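PDB 6K0P: alpha-1,3-glucanase from Paenibacillus glycanilyticus, which hydrolyses alpha-1,3-glucan, cleaving alpha-1,3-glucosidic bonds as a glycoside hydrolase of family 87. Local coordinates for residues N29-T34 and V55-T60; L77-A82 and F101-K106; V89-D94 and T151-Q156. The protein carries 1 engineered substitution. One frame throughout, in Å; residues are numbered along the deposited sequence.

Contact 1 of 3, residues N29-T34 and V55-T60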
ATOM      1  N   ASN A  29      20.629  10.676  12.762  1.00 13.78           N
ATOM      2  CA  ASN A  29      20.498   9.639  13.781  1.00 14.26           C
ATOM      3  C   ASN A  29      21.859   9.023  14.078  1.00 13.57           C
ATOM      4  O   ASN A  29      22.426   8.306  13.239  1.00 15.86           O
ATOM      5  CB  ASN A  29      19.541   8.550  13.314  1.00 12.10           C
ATOM      6  CG  ASN A  29      18.127   9.027  13.228  1.00 14.14           C
ATOM      7  OD1 ASN A  29      17.786  10.107  13.724  1.00 12.68           O
ATOM      8  ND2 ASN A  29      17.277   8.219  12.608  1.00 12.97           N
ATOM      9  N   ALA A  30      22.364   9.263  15.281  1.00 13.59           N
ATOM     10  CA  ALA A  30      23.615   8.633  15.666  1.00 13.66           C
ATOM     11  C   ALA A  30      23.437   7.123  15.713  1.00 12.73           C
ATOM     12  O   ALA A  30      22.389   6.609  16.127  1.00 13.10           O
ATOM     13  CB  ALA A  30      24.072   9.147  17.028  1.00 13.62           C
ATOM     14  N   THR A  31      24.458   6.405  15.262  1.00 15.01           N
ATOM     15  CA  THR A  31      24.431   4.958  15.346  1.00 10.97           C
ATOM     16  C   THR A  31      25.855   4.447  15.457  1.00 12.60           C
ATOM     17  O   THR A  31      26.790   5.047  14.916  1.00 16.16           O
ATOM     18  CB  THR A  31      23.700   4.321  14.147  1.00 11.06           C
ATOM     19  OG1 THR A  31      23.607   2.907  14.351  1.00 12.61           O
ATOM     20  CG2 THR A  31      24.441   4.583  12.831  1.00 12.02           C
ATOM     21  N   ASN A  32      26.015   3.343  16.184  1.00 11.65           N
ATOM     22  CA  ASN A  32      27.231   2.545  16.130  1.00 11.84           C
ATOM     23  C   ASN A  32      27.013   1.236  15.387  1.00 15.29           C
ATOM     24  O   ASN A  32      27.848   0.335  15.486  1.00 17.16           O
ATOM     25  CB  ASN A  32      27.809   2.307  17.528  1.00 14.11           C
ATOM     26  CG  ASN A  32      26.881   1.511  18.416  1.00 14.42           C
ATOM     27  OD1 ASN A  32      25.755   1.216  18.034  1.00 13.32           O
ATOM     28  ND2 ASN A  32      27.349   1.158  19.607  1.00 16.11           N
ATOM     29  N   GLY A  33      25.904   1.109  14.659  1.00 11.62           N
ATOM     30  CA  GLY A  33      25.617  -0.057  13.855  1.00 12.44           C
ATOM     31  C   GLY A  33      25.984   0.168  12.406  1.00 11.40           C
ATOM     32  O   GLY A  33      26.713   1.104  12.060  1.00 14.05           O
ATOM     33  N   THR A  34      25.456  -0.691  11.543  1.00 10.46           N
ATOM     34  CA  THR A  34      25.892  -0.752  10.149  1.00 10.98           C
ATOM     35  C   THR A  34      24.781  -0.234   9.242  1.00 12.62           C
ATOM     36  O   THR A  34      23.742  -0.886   9.091  1.00 11.14           O
ATOM     37  CB  THR A  34      26.259  -2.189   9.799  1.00 11.81           C
ATOM     38  OG1 THR A  34      27.338  -2.617  10.646  1.00 11.27           O
ATOM     39  CG2 THR A  34      26.684  -2.298   8.348  1.00 12.12           C
ATOM     40  N   VAL A  55      19.402   0.294   9.346  1.00  9.43           N
ATOM     41  CA  VAL A  55      20.590   0.200  10.190  1.00  9.97           C
ATOM     42  C   VAL A  55      20.583  -1.169  10.844  1.00 11.70           C
ATOM     43  O   VAL A  55      19.646  -1.515  11.574  1.00 10.89           O
ATOM     44  CB  VAL A  55      20.666   1.319  11.236  1.00 11.43           C
ATOM     45  CG1 VAL A  55      21.931   1.143  12.077  1.00 12.68           C
ATOM     46  CG2 VAL A  55      20.664   2.684  10.555  1.00 11.32           C
ATOM     47  N   TYR A  56      21.624  -1.949  10.567  1.00 10.14           N
ATOM     48  CA  TYR A  56      21.769  -3.304  11.071  1.00 10.14           C
ATOM     49  C   TYR A  56      22.460  -3.260  12.427  1.00  9.79           C
ATOM     50  O   TYR A  56      23.587  -2.758  12.543  1.00 11.02           O
ATOM     51  CB  TYR A  56      22.631  -4.058  10.059  1.00 10.71           C
ATOM     52  CG  TYR A  56      22.936  -5.522  10.298  1.00 10.93           C
ATOM     53  CD1 TYR A  56      21.934  -6.453  10.556  1.00 10.51           C
ATOM     54  CD2 TYR A  56      24.237  -5.983  10.174  1.00 13.95           C
ATOM     55  CE1 TYR A  56      22.235  -7.812  10.714  1.00 11.61           C
ATOM     56  CE2 TYR A  56      24.540  -7.315  10.329  1.00 14.32           C
ATOM     57  CZ  TYR A  56      23.547  -8.223  10.603  1.00 15.40           C
ATOM     58  OH  TYR A  56      23.885  -9.560  10.737  1.00 18.37           O
ATOM     59  N   LEU A  57      21.786  -3.779  13.453  1.00 10.82           N
ATOM     60  CA  LEU A  57      22.344  -3.894  14.793  1.00 11.45           C
ATOM     61  C   LEU A  57      22.703  -5.356  15.011  1.00 11.21           C
ATOM     62  O   LEU A  57      21.833  -6.230  14.955  1.00 11.52           O
ATOM     63  CB  LEU A  57      21.345  -3.422  15.851  1.00 10.29           C
ATOM     64  CG  LEU A  57      20.651  -2.079  15.609  1.00  9.52           C
ATOM     65  CD1 LEU A  57      19.690  -1.769  16.757  1.00 12.68           C
ATOM     66  CD2 LEU A  57      21.677  -0.956  15.444  1.00 10.94           C
ATOM     67  N   ASP A  58      23.986  -5.620  15.258  1.00 12.05           N
ATOM     68  CA  ASP A  58      24.492  -6.983  15.203  1.00 11.28           C
ATOM     69  C   ASP A  58      25.416  -7.303  16.370  1.00 11.62           C
ATOM     70  O   ASP A  58      26.098  -8.337  16.342  1.00 13.65           O
ATOM     71  CB  ASP A  58      25.212  -7.180  13.873  1.00 10.73           C
ATOM     72  CG  ASP A  58      25.527  -8.624  13.577  1.00 12.93           C
ATOM     73  OD1 ASP A  58      24.767  -9.522  13.999  1.00 12.01           O
ATOM     74  OD2 ASP A  58      26.566  -8.851  12.918  1.00 11.46           O
ATOM     75  N   ALA A  59      25.457  -6.466  17.400  1.00 12.60           N
ATOM     76  CA  ALA A  59      26.223  -6.796  18.589  1.00 13.13           C
ATOM     77  C   ALA A  59      25.548  -6.131  19.771  1.00 11.65           C
ATOM     78  O   ALA A  59      24.869  -5.113  19.614  1.00 12.20           O
ATOM     79  CB  ALA A  59      27.682  -6.324  18.475  1.00 15.08           C
ATOM     80  N   THR A  60      25.722  -6.724  20.949  1.00 14.41           N
ATOM     81  CA  THR A  60      25.198  -6.112  22.161  1.00 12.46           C
ATOM     82  C   THR A  60      25.739  -4.694  22.303  1.00 12.98           C
ATOM     83  O   THR A  60      26.940  -4.450  22.145  1.00 16.28           O
ATOM     84  CB  THR A  60      25.565  -6.967  23.377  1.00 13.56           C
ATOM     85  OG1 THR A  60      24.955  -8.255  23.239  1.00 19.17           O
ATOM     86  CG2 THR A  60      25.064  -6.326  24.662  1.00 17.25           C
TER
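Thr34 and Tyr56 form an antiparallel hydrogen-bonded pair: Thr34 N donates to Tyr56 O at 3.0 Å, and Tyr56 N donates back to Thr34 O at 2.8 Å. On the face they share, Thr34 CB lies 4.1 Å from Tyr56 CB and sits at the ring's edge, near its plane. Tyr56 CG is anti to the backbone N (chi1 -179°), and the ring leads away to stack with Tyr166, with Asp58 CB over one face. Gly33 brings CA to 3.6 Å from Tyr56 O; a CB there would clash with that oxygen and with Leu57 CD2. Thr31 and Val55 slide past each other in opposite directions, Thr31 OG1 meeting Val55 CG1 at 3.3 Å. Two bonds hold that hydroxyl: it accepts from Gly33 N at 2.9 Å, making an ST turn, and is hydrogen-bonded to Tyr63 O. Asn32 OD1 adds a bond to Tyr63 N, tying the loop to strand 63-67. Strand 34-35 pairs with strand 55-57, itself paired with strand 165-173 in an antiparallel sheet of the D1 region. The join rests on two main-chain hydrogen bonds, which depend little on side-chain identity, and on Gly33 lacking a CB.

Contact 2 of 3, residues L77-A82 and F101-K106. With GLC (alpha-D-glucopyranose), chain D.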
ATOM      1  N   LEU A  77       7.998  -0.128  15.107  1.00  9.48           N
ATOM      2  CA  LEU A  77       9.339  -0.378  14.592  1.00  9.88           C
ATOM      3  C   LEU A  77       9.247  -1.345  13.415  1.00  8.09           C
ATOM      4  O   LEU A  77       8.912  -2.520  13.598  1.00 10.02           O
ATOM      5  CB  LEU A  77      10.209  -0.983  15.695  1.00  9.94           C
ATOM      6  CG  LEU A  77      11.689  -1.097  15.352  1.00 11.71           C
ATOM      7  CD1 LEU A  77      12.350   0.286  15.441  1.00 13.75           C
ATOM      8  CD2 LEU A  77      12.337  -2.089  16.304  1.00 12.67           C
ATOM      9  N   ARG A  78       9.549  -0.862  12.208  1.00  8.08           N
ATOM     10  CA  ARG A  78       9.674  -1.751  11.058  1.00  7.94           C
ATOM     11  C   ARG A  78      11.091  -2.299  11.049  1.00  9.08           C
ATOM     12  O   ARG A  78      12.062  -1.529  11.096  1.00  9.85           O
ATOM     13  CB  ARG A  78       9.380  -1.041   9.736  1.00  9.20           C
ATOM     14  CG  ARG A  78       9.284  -2.001   8.537  1.00  9.91           C
ATOM     15  CD  ARG A  78       8.837  -1.286   7.270  1.00  9.17           C
ATOM     16  NE  ARG A  78       8.267  -2.195   6.273  1.00  9.22           N
ATOM     17  CZ  ARG A  78       8.883  -2.581   5.153  1.00  9.45           C
ATOM     18  NH1 ARG A  78      10.123  -2.174   4.876  1.00 10.81           N
ATOM     19  NH2 ARG A  78       8.256  -3.386   4.305  1.00 10.11           N
ATOM     20  N   ASN A  79      11.198  -3.623  11.002  1.00  9.01           N
ATOM     21  CA  ASN A  79      12.453  -4.300  11.270  1.00  8.84           C
ATOM     22  C   ASN A  79      12.481  -5.629  10.536  1.00  8.94           C
ATOM     23  O   ASN A  79      11.453  -6.136  10.080  1.00  9.79           O
ATOM     24  CB  ASN A  79      12.619  -4.537  12.779  1.00  8.89           C
ATOM     25  CG  ASN A  79      11.655  -5.585  13.306  1.00 10.38           C
ATOM     26  OD1 ASN A  79      11.964  -6.782  13.295  1.00  9.93           O
ATOM     27  ND2 ASN A  79      10.470  -5.143  13.746  1.00 10.46           N
ATOM     28  N   ALA A  80      13.679  -6.197  10.429  1.00 10.04           N
ATOM     29  CA  ALA A  80      13.830  -7.560   9.934  1.00 10.02           C
ATOM     30  C   ALA A  80      14.664  -8.348  10.929  1.00  9.74           C
ATOM     31  O   ALA A  80      15.718  -7.877  11.376  1.00  9.67           O
ATOM     32  CB  ALA A  80      14.486  -7.597   8.545  1.00  9.94           C
ATOM     33  N   VAL A  81      14.181  -9.540  11.283  1.00  9.43           N
ATOM     34  CA  VAL A  81      14.915 -10.474  12.133  1.00 10.00           C
ATOM     35  C   VAL A  81      15.032 -11.796  11.390  1.00 11.55           C
ATOM     36  O   VAL A  81      14.486 -11.953  10.292  1.00 11.99           O
ATOM     37  CB  VAL A  81      14.246 -10.647  13.513  1.00 10.33           C
ATOM     38  CG1 VAL A  81      14.259  -9.320  14.259  1.00 12.31           C
ATOM     39  CG2 VAL A  81      12.815 -11.180  13.387  1.00 10.61           C
ATOM     40  N   ALA A  82      15.753 -12.746  11.983  1.00 11.94           N
ATOM     41  CA  ALA A  82      15.968 -14.035  11.341  1.00 13.34           C
ATOM     42  C   ALA A  82      14.651 -14.768  11.125  1.00 13.18           C
ATOM     43  O   ALA A  82      13.690 -14.607  11.878  1.00 12.85           O
ATOM     44  CB  ALA A  82      16.869 -14.896  12.224  1.00 15.23           C
ATOM     45  N   PHE A 101      10.382  -3.974  22.477  1.00 10.26           N
ATOM     46  CA  PHE A 101       9.485  -4.362  21.401  1.00 10.39           C
ATOM     47  C   PHE A 101       9.486  -5.879  21.279  1.00 11.41           C
ATOM     48  O   PHE A 101      10.526  -6.526  21.436  1.00 11.77           O
ATOM     49  CB  PHE A 101       9.996  -3.826  20.066  1.00  9.88           C
ATOM     50  CG  PHE A 101       9.798  -2.351  19.865  1.00  9.97           C
ATOM     51  CD1 PHE A 101       8.617  -1.853  19.319  1.00 10.24           C
ATOM     52  CD2 PHE A 101      10.807  -1.465  20.194  1.00  9.29           C
ATOM     53  CE1 PHE A 101       8.451  -0.486  19.123  1.00 10.21           C
ATOM     54  CE2 PHE A 101      10.651  -0.099  19.994  1.00 10.54           C
ATOM     55  CZ  PHE A 101       9.473   0.386  19.449  1.00 10.69           C
ATOM     56  N   ASN A 102       8.323  -6.438  20.951  1.00 11.43           N
ATOM     57  CA  ASN A 102       8.199  -7.845  20.586  1.00 12.21           C
ATOM     58  C   ASN A 102       8.388  -7.926  19.074  1.00 10.52           C
ATOM     59  O   ASN A 102       7.497  -7.543  18.307  1.00 12.25           O
ATOM     60  CB  ASN A 102       6.822  -8.359  21.016  1.00 12.44           C
ATOM     61  CG  ASN A 102       6.580  -9.822  20.648  1.00 16.01           C
ATOM     62  OD1 ASN A 102       6.958 -10.285  19.573  1.00 20.83           O
ATOM     63  ND2 ASN A 102       5.916 -10.542  21.533  1.00 17.49           N
ATOM     64  N   VAL A 103       9.557  -8.400  18.648  1.00 10.73           N
ATOM     65  CA  VAL A 103       9.898  -8.507  17.234  1.00 11.34           C
ATOM     66  C   VAL A 103       9.782  -9.961  16.809  1.00 10.81           C
ATOM     67  O   VAL A 103      10.045 -10.886  17.587  1.00 13.28           O
ATOM     68  CB  VAL A 103      11.291  -7.925  16.914  1.00 10.32           C
ATOM     69  CG1 VAL A 103      11.307  -6.429  17.190  1.00 10.89           C
ATOM     70  CG2 VAL A 103      12.375  -8.625  17.721  1.00 10.41           C
ATOM     71  N   SER A 104       9.390 -10.167  15.554  1.00 10.11           N
ATOM     72  CA  SER A 104       9.079 -11.510  15.087  1.00  9.62           C
ATOM     73  C   SER A 104       9.094 -11.557  13.573  1.00 10.39           C
ATOM     74  O   SER A 104       8.741 -10.584  12.908  1.00 11.30           O
ATOM     75  CB  SER A 104       7.684 -11.925  15.558  1.00 11.24           C
ATOM     76  OG  SER A 104       7.359 -13.219  15.090  1.00 13.59           O
ATOM     77  N   SER A 105       9.460 -12.722  13.039  1.00 10.28           N
ATOM     78  CA  SER A 105       9.324 -12.983  11.612  1.00 11.72           C
ATOM     79  C   SER A 105       8.130 -13.883  11.296  1.00 11.54           C
ATOM     80  O   SER A 105       8.084 -14.475  10.211  1.00 11.83           O
ATOM     81  CB  SER A 105      10.613 -13.573  11.041  1.00 12.13           C
ATOM     82  OG  SER A 105      11.026 -14.690  11.811  1.00 12.97           O
ATOM     83  N   LYS A 106       7.166 -13.995  12.220  1.00 10.67           N
ATOM     84  CA  LYS A 106       5.997 -14.846  11.981  1.00 11.04           C
ATOM     85  C   LYS A 106       5.309 -14.527  10.652  1.00 12.13           C
ATOM     86  O   LYS A 106       4.896 -15.438   9.920  1.00 14.91           O
ATOM     87  CB  LYS A 106       5.013 -14.699  13.140  1.00 11.36           C
ATOM     88  CG  LYS A 106       3.680 -15.396  12.878  1.00 13.67           C
ATOM     89  CD  LYS A 106       2.723 -15.225  14.042  1.00 14.34           C
ATOM     90  CE  LYS A 106       1.420 -15.983  13.772  1.00 19.08           C
ATOM     91  NZ  LYS A 106       0.536 -15.993  14.967  1.00 24.75           N
TER
HETATM   92  C1  GLC D   2       2.791 -10.716  19.244  1.00 22.10           C
HETATM   93  C2  GLC D   2       3.629 -11.068  18.021  1.00 21.24           C
HETATM   94  C3  GLC D   2       2.776 -11.527  16.846  1.00 21.99           C
HETATM   95  C4  GLC D   2       1.907 -12.669  17.335  1.00 23.49           C
HETATM   96  C5  GLC D   2       1.155 -12.258  18.590  1.00 23.69           C
HETATM   97  C6  GLC D   2       0.283 -13.424  19.040  1.00 24.76           C
HETATM   98  O2  GLC D   2       4.484  -9.992  17.696  1.00 22.75           O
HETATM   99  O3  GLC D   2       3.642 -12.037  15.883  1.00 21.03           O
HETATM  100  O4  GLC D   2       0.939 -13.058  16.372  1.00 19.81           O
HETATM  101  O5  GLC D   2       2.050 -11.841  19.613  1.00 22.05           O
HETATM  102  O6  GLC D   2       1.095 -14.494  19.495  1.00 27.05           O
HETATM  103  O   HOH W   1      10.177  -8.406  11.831  1.00 10.82           O
HETATM  104  O   HOH W   2       8.596  -7.519  14.174  1.00 11.50           O
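Leu77 lies over one face of the Phe101 ring: its CB stands 4.0 Å from the ring centroid and 15° off the normal, displaced toward the rim, a CH-pi contact. Two residues on, Asn79 and Val103 cross obliquely. The Asn79 amide presents both ends to the valine, ND2 coming to 3.8 Å from Val103 CG1 while OD1 lies near Val103 CB. Asn79 CG sits between the backbone N and the carbonyl carbon (chi1 70°), and its amide has a partner at each end. ND2 donates to Leu77 O at 3.1 Å, an acceptor close to the amide plane although the donor stands well above the carbonyl plane. Water 2 accepts from both Asn79 ND2 and Ser104 N, while water 1 lies in bonding range of Asn79 OD1 and Ser104 O, among more acceptors than it has protons. Val81 splits its two methyls: CG1 meets Val103 CG2 at 4.0 Å, and CG2 rests 3.7 Å from Ser105 N. Ser105 OG donates to Ala82 O at 2.7 Å and is also bonded to Thr85 N.

The other side of segment 101-106 serves a sugar-binding pocket. Asn102 OD1 takes a weak bond from glucose O2 at 3.1 Å, and the extended Lys106 puts NZ 3.3 Å from glucose O4, with Gln248 O as its second partner. Ser104 OG accepts from Lys106 N, an ST turn at the strand's end.

The end-to-end directions of residues 77-82 and 101-105 differ by 43°, and their strands lie in different sheets, consistent with the two layers of a galactose-binding-like beta sandwich. Strand 72-80 pairs with strands 137-143 and 165-173, while strand 96-104 edges the four-stranded sheet beside strand 86-93; between them the Phe101 ring packs on Ala139, Leu141, Val89 and Ile91.

Contact 3 of 3, residues V89-D94 and T151-Q156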
ATOM      1  N   VAL A  89      13.808  -6.245  21.139  1.00 10.40           N
ATOM      2  CA  VAL A  89      14.826  -5.212  21.024  1.00  9.62           C
ATOM      3  C   VAL A  89      14.394  -4.088  21.955  1.00 10.42           C
ATOM      4  O   VAL A  89      13.202  -3.912  22.226  1.00 11.21           O
ATOM      5  CB  VAL A  89      15.046  -4.749  19.561  1.00 10.20           C
ATOM      6  CG1 VAL A  89      13.856  -3.935  19.054  1.00 11.39           C
ATOM      7  CG2 VAL A  89      16.351  -3.957  19.431  1.00 11.06           C
ATOM      8  N   SER A  90      15.360  -3.343  22.478  1.00 10.13           N
ATOM      9  CA  SER A  90      15.088  -2.428  23.575  1.00 11.15           C
ATOM     10  C   SER A  90      14.867  -0.997  23.106  1.00  9.38           C
ATOM     11  O   SER A  90      15.429  -0.555  22.097  1.00 11.02           O
ATOM     12  CB  SER A  90      16.232  -2.455  24.574  1.00 11.03           C
ATOM     13  OG  SER A  90      16.375  -3.759  25.092  1.00 12.77           O
ATOM     14  N   ILE A  91      14.044  -0.263  23.860  1.00 11.07           N
ATOM     15  CA  ILE A  91      13.781   1.146  23.588  1.00 11.18           C
ATOM     16  C   ILE A  91      14.171   1.974  24.803  1.00 11.47           C
ATOM     17  O   ILE A  91      13.867   1.599  25.945  1.00 11.65           O
ATOM     18  CB  ILE A  91      12.324   1.415  23.147  1.00  9.70           C
ATOM     19  CG1 ILE A  91      12.123   2.901  22.829  1.00 10.62           C
ATOM     20  CG2 ILE A  91      11.319   0.948  24.209  1.00 13.67           C
ATOM     21  CD1 ILE A  91      10.773   3.205  22.144  1.00 11.41           C
ATOM     22  N   TYR A  92      14.866   3.080  24.546  1.00 10.84           N
ATOM     23  CA  TYR A  92      15.339   4.012  25.559  1.00 11.32           C
ATOM     24  C   TYR A  92      14.806   5.404  25.245  1.00 12.18           C
ATOM     25  O   TYR A  92      14.661   5.781  24.076  1.00 11.70           O
ATOM     26  CB  TYR A  92      16.870   4.113  25.514  1.00 11.93           C
ATOM     27  CG  TYR A  92      17.629   2.933  26.071  1.00 12.26           C
ATOM     28  CD1 TYR A  92      17.592   1.693  25.446  1.00 11.59           C
ATOM     29  CD2 TYR A  92      18.411   3.071  27.207  1.00 15.45           C
ATOM     30  CE1 TYR A  92      18.301   0.612  25.958  1.00 11.34           C
ATOM     31  CE2 TYR A  92      19.122   2.007  27.723  1.00 13.35           C
ATOM     32  CZ  TYR A  92      19.062   0.783  27.103  1.00 13.50           C
ATOM     33  OH  TYR A  92      19.775  -0.260  27.630  1.00 15.04           O
ATOM     34  N   ALA A  93      14.526   6.177  26.303  1.00 10.14           N
ATOM     35  CA  ALA A  93      14.166   7.585  26.182  1.00 11.14           C
ATOM     36  C   ALA A  93      15.188   8.393  26.964  1.00 12.49           C
ATOM     37  O   ALA A  93      15.348   8.191  28.175  1.00 14.98           O
ATOM     38  CB  ALA A  93      12.758   7.853  26.725  1.00 12.16           C
ATOM     39  N   ASP A  94      15.886   9.296  26.265  1.00 13.66           N
ATOM     40  CA  ASP A  94      16.940  10.123  26.859  1.00 12.77           C
ATOM     41  C   ASP A  94      17.927   9.287  27.666  1.00 14.09           C
ATOM     42  O   ASP A  94      18.359   9.664  28.758  1.00 17.55           O
ATOM     43  CB  ASP A  94      16.361  11.281  27.670  1.00 13.55           C
ATOM     44  CG  ASP A  94      15.607  12.266  26.809  1.00 17.11           C
ATOM     45  OD1 ASP A  94      15.953  12.407  25.613  1.00 16.49           O
ATOM     46  OD2 ASP A  94      14.669  12.901  27.328  1.00 21.19           O
ATOM     47  N   THR A 151      12.918  14.512  22.386  1.00 12.33           N
ATOM     48  CA  THR A 151      13.385  13.351  23.135  1.00 12.73           C
ATOM     49  C   THR A 151      14.222  12.459  22.227  1.00 11.91           C
ATOM     50  O   THR A 151      13.872  12.241  21.062  1.00 12.38           O
ATOM     51  CB  THR A 151      12.174  12.544  23.628  1.00 13.30           C
ATOM     52  OG1 THR A 151      11.347  13.359  24.467  1.00 13.47           O
ATOM     53  CG2 THR A 151      12.609  11.317  24.415  1.00 13.23           C
ATOM     54  N   LYS A 152      15.327  11.938  22.769  1.00 12.39           N
ATOM     55  CA  LYS A 152      16.126  10.928  22.078  1.00 11.87           C
ATOM     56  C   LYS A 152      15.500   9.563  22.335  1.00 13.07           C
ATOM     57  O   LYS A 152      15.476   9.090  23.476  1.00 13.68           O
ATOM     58  CB  LYS A 152      17.564  10.929  22.591  1.00 13.92           C
ATOM     59  CG  LYS A 152      18.352  12.194  22.286  1.00 15.71           C
ATOM     60  CD  LYS A 152      18.303  12.557  20.822  1.00 20.04           C
ATOM     61  CE  LYS A 152      19.438  13.520  20.461  1.00 21.75           C
ATOM     62  NZ  LYS A 152      19.051  14.455  19.372  1.00 14.73           N
ATOM     63  N   ILE A 153      14.998   8.928  21.282  1.00 13.00           N
ATOM     64  CA  ILE A 153      14.426   7.591  21.364  1.00 13.12           C
ATOM     65  C   ILE A 153      15.425   6.654  20.708  1.00 10.76           C
ATOM     66  O   ILE A 153      15.628   6.699  19.486  1.00 12.65           O
ATOM     67  CB  ILE A 153      13.052   7.510  20.690  1.00 10.94           C
ATOM     68  CG1 ILE A 153      12.033   8.403  21.416  1.00 13.02           C
ATOM     69  CG2 ILE A 153      12.569   6.057  20.636  1.00 13.91           C
ATOM     70  CD1 ILE A 153      11.723   7.965  22.844  1.00 13.02           C
ATOM     71  N   LYS A 154      16.075   5.832  21.522  1.00 10.68           N
ATOM     72  CA  LYS A 154      17.142   4.960  21.051  1.00 10.91           C
ATOM     73  C   LYS A 154      16.606   3.536  20.965  1.00 10.43           C
ATOM     74  O   LYS A 154      15.960   3.052  21.900  1.00 12.14           O
ATOM     75  CB  LYS A 154      18.332   5.058  22.009  1.00 17.03           C
ATOM     76  CG  LYS A 154      19.508   4.182  21.656  1.00 17.53           C
ATOM     77  CD  LYS A 154      20.733   4.525  22.519  1.00 12.97           C
ATOM     78  CE  LYS A 154      20.453   4.326  24.001  1.00 15.56           C
ATOM     79  NZ  LYS A 154      21.757   4.134  24.716  1.00 17.35           N
ATOM     80  N   ILE A 155      16.834   2.885  19.826  1.00 10.68           N
ATOM     81  CA  ILE A 155      16.559   1.464  19.662  1.00 10.32           C
ATOM     82  C   ILE A 155      17.895   0.769  19.831  1.00 11.10           C
ATOM     83  O   ILE A 155      18.833   1.056  19.082  1.00 11.75           O
ATOM     84  CB  ILE A 155      15.970   1.171  18.276  1.00 10.76           C
ATOM     85  CG1 ILE A 155      14.719   2.019  18.032  1.00 11.68           C
ATOM     86  CG2 ILE A 155      15.667  -0.318  18.130  1.00 10.91           C
ATOM     87  CD1 ILE A 155      13.598   1.777  19.050  1.00 13.92           C
ATOM     88  N   GLN A 156      18.003  -0.113  20.821  1.00 11.40           N
ATOM     89  CA  GLN A 156      19.295  -0.677  21.189  1.00 11.41           C
ATOM     90  C   GLN A 156      19.169  -2.170  21.444  1.00 13.02           C
ATOM     91  O   GLN A 156      18.197  -2.636  22.051  1.00 11.85           O
ATOM     92  CB  GLN A 156      19.841   0.023  22.440  1.00 11.38           C
ATOM     93  CG  GLN A 156      21.195  -0.476  22.924  1.00 12.06           C
ATOM     94  CD  GLN A 156      21.825   0.491  23.901  1.00 13.51           C
ATOM     95  OE1 GLN A 156      22.212   1.593  23.524  1.00 15.36           O
ATOM     96  NE2 GLN A 156      21.928   0.085  25.162  1.00 14.87           N
TER
HETATM   97  O   HOH W   3      12.645  14.439  26.555  1.00 17.46           O
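Tyr92 and Lys154 stand side by side on one face of the sheet, pointing the same way. From the tyrosine's CB outward, CB lies 3.9 Å from Lys154 CE, and CG meets the same carbon at 3.8 Å. A bend in the lysine (chi3 60°) carries CE over the ring face, and NZ continues to 4.5 Å from the ring centroid, a cation-pi contact. Tyr63 offers the ammonium a second cation-pi partner. Tyr92 CE1 touches Gln156 CB at 3.9 Å and CZ approaches Gln156 NE2. The tip, OH, is hydrogen-bonded to Asp158 OD2, while Asp158 OD1 holds Gln156 NE2. Lys154 NZ donates to Gln156 OE1 at 2.8 Å. An alanine in place of Tyr92 would probably leave the Lys154 ammonium without this aromatic face and Asp158 OD2 without its phenol partner. Asp94 N donates to Lys152 O, and Asp94 OD1 accepts from Lys152 N at 2.9 Å. On the opposite face Ile91 CD1 packs on Ile153 CG2 at 3.7 Å, beside Ala93 and Ile155. These antiparallel strands are the middle pair of a four-stranded sheet, flanked by strands 63-67 and 96-104; the isoleucine face packs on Phe75 and Leu77 of strand 72-80 and on strand 165-173.

How the contacts relate
All three contacts belong to the D1 region, consistent with a calcium-bearing galactose-binding-like beta sandwich. Contact 3 pairs the two middle strands of one sheet, contact 1 joins two strands of the other, and contact 2 spans both. Contacts 2 and 3 share the interior: Phe101 CE2 lies 3.6 Å from Ile155 CD1, Leu77 CD2 3.6 Å from Val89 CG1, and Phe101 N probably bonds Val89 O. Contact 1 touches contact 3 through Leu57 CD1 and Ile155 O, 3.8 Å apart, but its nearest atoms stay about 6 Å from contact 2. Only contact 2 holds sugar-pocket residues; its centre is about 16 Å from that of contact 1, where the Val55 side chain lies about 7 Å from the calcium.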